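Local coordinates for protein galactan 1,3-beta-galactosidase (Phanerochaete chrysosporium, PDB 7BYS) that probably cleaves galactose units from the ends of beta-1,3-galactan chains, acting as a family 43 exo-beta-1,3-galactanase that also carries a carbohydrate-binding module, at residues 151-165 with 177-191. Residues are numbered along the deposited sequence; the frame is centred on the assembly and turned at random.
Sequences YLLYASDNNQNFKIS and QVSVMNGATLEAPGI
L153 lays CD1 against I191 CG1 at 3.7 Å, joining two successive blades of the five-bladed beta-propeller typical of family 43: strands 151-156, 161-165 and 177-181 belong to one blade, and the short strands 186-187 and 189-191, parted by a corner at A188, open the next. A155 has only a methyl to place, which suits a spot where its CB lies 3.3 Å from L186 O. N159 OD1 and E187 OE1 both accept from one water, and the E187 side chain borders the galactose-binding residues D137 and Q242. Q160 O accepts T185 N at 3.1 Å in a nearly straight bond (174°). N161 links two turns through one amide: OD1 takes G183 N (2.9 Å) in the type II turn, while ND2 donates to D157 OD2, which K163 NZ, in a salt bridge, reaches from the opposite face. A leucine here would probably leave G183 N without this acceptor and D157 OD2 with K163 NZ alone of these two donors, tying the turns less firmly. F162 holds CG anti to its backbone N (chi1 -175°), carrying its large apolar ring to the next blade, where CZ meets P189 CB at 3.5 Å and CD1 packs on L186 CB. M181 SD adds an oblique Met-aromatic contact. V178 and S179 both face I164, a classic beta bulge, and I164 O accepts from both N atoms. Beyond it S165 OG, hydrogen-bonded to Y154 OH, packs 3.5 Å from Q177 CA.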
# COMPACT_ATOMS: atom_id res chain seq x y z
N TYR A 151 8.02 6.95 19.56
CA TYR A 151 6.61 7.08 19.90
C TYR A 151 5.80 5.95 19.29
O TYR A 151 6.03 5.56 18.14
CB TYR A 151 6.07 8.41 19.37
CG TYR A 151 6.79 9.61 19.92
CD1 TYR A 151 8.01 10.02 19.40
CD2 TYR A 151 6.25 10.32 20.98
CE1 TYR A 151 8.67 11.12 19.92
CE2 TYR A 151 6.90 11.43 21.51
CZ TYR A 151 8.11 11.82 20.98
OH TYR A 151 8.74 12.93 21.51
N LEU A 152 4.87 5.42 20.08
CA LEU A 152 3.83 4.53 19.58
C LEU A 152 2.66 5.38 19.09
O LEU A 152 2.17 6.26 19.81
CB LEU A 152 3.37 3.58 20.69
CG LEU A 152 2.28 2.59 20.27
CD1 LEU A 152 2.86 1.58 19.30
CD2 LEU A 152 1.68 1.88 21.49
N LEU A 153 2.21 5.12 17.87
CA LEU A 153 1.02 5.74 17.29
C LEU A 153 -0.03 4.63 17.20
O LEU A 153 0.27 3.57 16.65
CB LEU A 153 1.34 6.22 15.87
CG LEU A 153 2.72 6.84 15.61
CD1 LEU A 153 2.81 7.29 14.15
CD2 LEU A 153 3.02 8.02 16.56
N TYR A 154 -1.22 4.84 17.77
CA TYR A 154 -2.10 3.68 17.90
C TYR A 154 -3.57 4.03 17.99
O TYR A 154 -3.96 5.01 18.65
CB TYR A 154 -1.71 2.77 19.07
CG TYR A 154 -1.58 3.40 20.45
CD1 TYR A 154 -0.64 4.38 20.73
CD2 TYR A 154 -2.37 2.93 21.51
CE1 TYR A 154 -0.50 4.90 22.01
CE2 TYR A 154 -2.23 3.45 22.79
CZ TYR A 154 -1.29 4.44 23.03
OH TYR A 154 -1.12 4.97 24.29
N ALA A 155 -4.39 3.18 17.39
CA ALA A 155 -5.84 3.20 17.55
C ALA A 155 -6.19 2.54 18.88
O ALA A 155 -5.85 1.37 19.11
CB ALA A 155 -6.50 2.46 16.39
N SER A 156 -6.85 3.29 19.75
CA SER A 156 -7.10 2.84 21.11
C SER A 156 -8.59 2.93 21.40
O SER A 156 -9.38 3.38 20.57
CB SER A 156 -6.26 3.67 22.10
OG SER A 156 -6.31 3.13 23.41
N ASP A 157 -8.98 2.45 22.59
CA ASP A 157 -10.35 2.54 23.09
C ASP A 157 -11.37 2.06 22.05
O ASP A 157 -12.21 2.82 21.57
CB ASP A 157 -10.66 3.94 23.64
CG ASP A 157 -9.65 4.39 24.70
OD1 ASP A 157 -9.22 3.55 25.51
OD2 ASP A 157 -9.26 5.57 24.69
N ASN A 158 -11.25 0.78 21.69
CA ASN A 158 -12.14 0.16 20.71
C ASN A 158 -12.13 0.92 19.39
O ASN A 158 -13.16 1.13 18.75
CB ASN A 158 -13.57 -0.02 21.25
CG ASN A 158 -13.65 -1.03 22.37
OD1 ASN A 158 -12.80 -1.92 22.48
ND2 ASN A 158 -14.67 -0.91 23.21
N ASN A 159 -10.93 1.36 18.98
CA ASN A 159 -10.64 2.11 17.76
C ASN A 159 -11.15 3.54 17.77
O ASN A 159 -10.94 4.26 16.79
CB ASN A 159 -11.09 1.38 16.48
CG ASN A 159 -10.19 0.21 16.11
OD1 ASN A 159 -9.07 0.08 16.61
ND2 ASN A 159 -10.68 -0.64 15.22
N GLN A 160 -11.78 4.00 18.85
CA GLN A 160 -12.43 5.31 18.82
C GLN A 160 -11.45 6.47 19.02
O GLN A 160 -11.66 7.54 18.45
CB GLN A 160 -13.54 5.39 19.86
CG GLN A 160 -14.61 4.33 19.68
CD GLN A 160 -15.13 4.30 18.26
OE1 GLN A 160 -15.81 5.23 17.81
NE2 GLN A 160 -14.79 3.25 17.52
N ASN A 161 -10.40 6.29 19.82
CA ASN A 161 -9.53 7.38 20.23
C ASN A 161 -8.12 7.08 19.73
O ASN A 161 -7.56 6.03 20.06
CB ASN A 161 -9.51 7.54 21.75
CG ASN A 161 -10.91 7.74 22.33
OD1 ASN A 161 -11.79 8.30 21.68
ND2 ASN A 161 -11.11 7.28 23.56
N PHE A 162 -7.56 8.01 18.97
CA PHE A 162 -6.23 7.83 18.41
C PHE A 162 -5.18 8.45 19.32
O PHE A 162 -5.30 9.62 19.70
CB PHE A 162 -6.12 8.47 17.02
CG PHE A 162 -4.81 8.21 16.38
CD1 PHE A 162 -4.55 6.96 15.82
CD2 PHE A 162 -3.81 9.17 16.37
CE1 PHE A 162 -3.31 6.69 15.26
CE2 PHE A 162 -2.57 8.90 15.82
CZ PHE A 162 -2.33 7.67 15.27
N LYS A 163 -4.14 7.69 19.63
CA LYS A 163 -3.17 8.09 20.63
C LYS A 163 -1.75 8.11 20.07
O LYS A 163 -1.38 7.27 19.23
CB LYS A 163 -3.22 7.16 21.84
CG LYS A 163 -4.51 7.32 22.63
CD LYS A 163 -4.63 6.32 23.76
CE LYS A 163 -5.96 6.52 24.48
NZ LYS A 163 -6.28 5.34 25.35
N ILE A 164 -0.96 9.04 20.58
CA ILE A 164 0.49 9.05 20.40
C ILE A 164 1.10 9.05 21.78
O ILE A 164 0.73 9.87 22.63
CB ILE A 164 0.93 10.30 19.63
CG1 ILE A 164 0.25 10.33 18.25
CG2 ILE A 164 2.45 10.31 19.50
CD1 ILE A 164 0.55 11.57 17.45
N SER A 165 2.01 8.11 22.03
CA SER A 165 2.60 8.00 23.36
C SER A 165 4.09 7.74 23.23
O SER A 165 4.52 7.03 22.32
CB SER A 165 1.94 6.87 24.15
OG SER A 165 0.57 7.16 24.37
N GLN A 177 1.60 9.34 27.79
CA GLN A 177 0.78 9.79 26.68
C GLN A 177 1.21 11.18 26.26
O GLN A 177 1.55 12.03 27.09
CB GLN A 177 -0.69 9.86 27.10
CG GLN A 177 -1.65 9.93 25.92
CD GLN A 177 -3.08 9.59 26.32
OE1 GLN A 177 -3.40 8.43 26.58
NE2 GLN A 177 -3.93 10.60 26.39
N VAL A 178 1.21 11.42 24.95
CA VAL A 178 1.64 12.68 24.39
C VAL A 178 0.49 13.41 23.71
O VAL A 178 0.37 14.64 23.83
CB VAL A 178 2.82 12.45 23.42
CG1 VAL A 178 3.21 13.72 22.72
CG2 VAL A 178 4.00 11.87 24.18
N SER A 179 -0.37 12.68 23.00
CA SER A 179 -1.48 13.26 22.26
C SER A 179 -2.62 12.25 22.22
O SER A 179 -2.39 11.04 22.13
CB SER A 179 -1.05 13.59 20.83
OG SER A 179 -2.17 13.99 20.05
N VAL A 180 -3.84 12.75 22.28
CA VAL A 180 -5.01 11.91 22.04
C VAL A 180 -6.01 12.69 21.20
O VAL A 180 -6.29 13.86 21.48
CB VAL A 180 -5.66 11.37 23.33
CG1 VAL A 180 -6.13 12.49 24.25
CG2 VAL A 180 -6.82 10.44 23.00
N MET A 181 -6.54 12.05 20.17
CA MET A 181 -7.64 12.59 19.37
C MET A 181 -8.85 11.74 19.69
O MET A 181 -9.03 10.65 19.13
CB MET A 181 -7.31 12.56 17.88
CG MET A 181 -6.06 13.32 17.52
SD MET A 181 -5.67 12.99 15.80
CE MET A 181 -6.74 14.17 15.01
N ASN A 182 -9.70 12.23 20.59
CA ASN A 182 -10.85 11.47 21.03
C ASN A 182 -11.92 11.44 19.95
O ASN A 182 -12.22 12.46 19.32
CB ASN A 182 -11.42 12.09 22.31
CG ASN A 182 -10.56 11.77 23.52
OD1 ASN A 182 -10.12 10.63 23.70
ND2 ASN A 182 -10.32 12.77 24.35
N GLY A 183 -12.48 10.25 19.71
CA GLY A 183 -13.53 10.09 18.73
C GLY A 183 -13.07 10.16 17.29
O GLY A 183 -13.92 10.20 16.40
N ALA A 184 -11.77 10.13 17.03
CA ALA A 184 -11.23 10.34 15.69
C ALA A 184 -11.36 9.12 14.78
O ALA A 184 -11.30 9.28 13.56
CB ALA A 184 -9.77 10.77 15.79
N THR A 185 -11.54 7.92 15.34
CA THR A 185 -11.67 6.67 14.58
C THR A 185 -10.61 6.54 13.49
O THR A 185 -10.90 6.27 12.32
CB THR A 185 -13.09 6.44 14.02
OG1 THR A 185 -13.39 7.43 13.01
CG2 THR A 185 -14.14 6.47 15.14
N LEU A 186 -9.36 6.73 13.90
CA LEU A 186 -8.24 6.67 12.97
C LEU A 186 -7.48 5.36 13.15
O LEU A 186 -7.32 4.87 14.28
CB LEU A 186 -7.28 7.84 13.19
CG LEU A 186 -7.83 9.24 12.88
CD1 LEU A 186 -6.88 10.30 13.37
CD2 LEU A 186 -8.13 9.41 11.40
N GLU A 187 -7.00 4.82 12.05
CA GLU A 187 -6.12 3.66 12.12
C GLU A 187 -5.06 3.77 11.03
O GLU A 187 -4.87 4.83 10.42
CB GLU A 187 -6.90 2.34 12.17
CG GLU A 187 -7.68 2.04 10.91
CD GLU A 187 -8.44 0.72 11.00
OE1 GLU A 187 -8.46 0.10 12.09
OE2 GLU A 187 -9.01 0.28 9.98
N ALA A 188 -4.32 2.68 10.82
CA ALA A 188 -3.23 2.62 9.85
C ALA A 188 -2.33 3.87 9.87
O ALA A 188 -2.12 4.51 8.82
CB ALA A 188 -3.81 2.38 8.45
N PRO A 189 -1.80 4.26 11.02
CA PRO A 189 -1.05 5.51 11.10
C PRO A 189 0.38 5.38 10.60
O PRO A 189 0.98 4.31 10.61
CB PRO A 189 -1.04 5.81 12.60
CG PRO A 189 -1.03 4.45 13.24
CD PRO A 189 -1.94 3.63 12.35
N GLY A 190 0.93 6.53 10.21
CA GLY A 190 2.37 6.71 10.12
C GLY A 190 2.69 8.18 10.23
O GLY A 190 1.86 9.03 9.91
N ILE A 191 3.91 8.49 10.68
CA ILE A 191 4.38 9.88 10.74
C ILE A 191 5.68 10.02 9.96
O ILE A 191 6.58 9.18 10.07
CB ILE A 191 4.53 10.43 12.18
CG1 ILE A 191 3.15 10.69 12.78
CG2 ILE A 191 5.44 11.68 12.20
CD1 ILE A 191 3.16 11.02 14.29
O HOH W 1 -7.17 -0.42 14.52
O HOH W 2 -8.49 5.79 16.59
O HOH W 3 -3.22 11.84 18.62
O HOH W 4 -4.23 5.50 27.46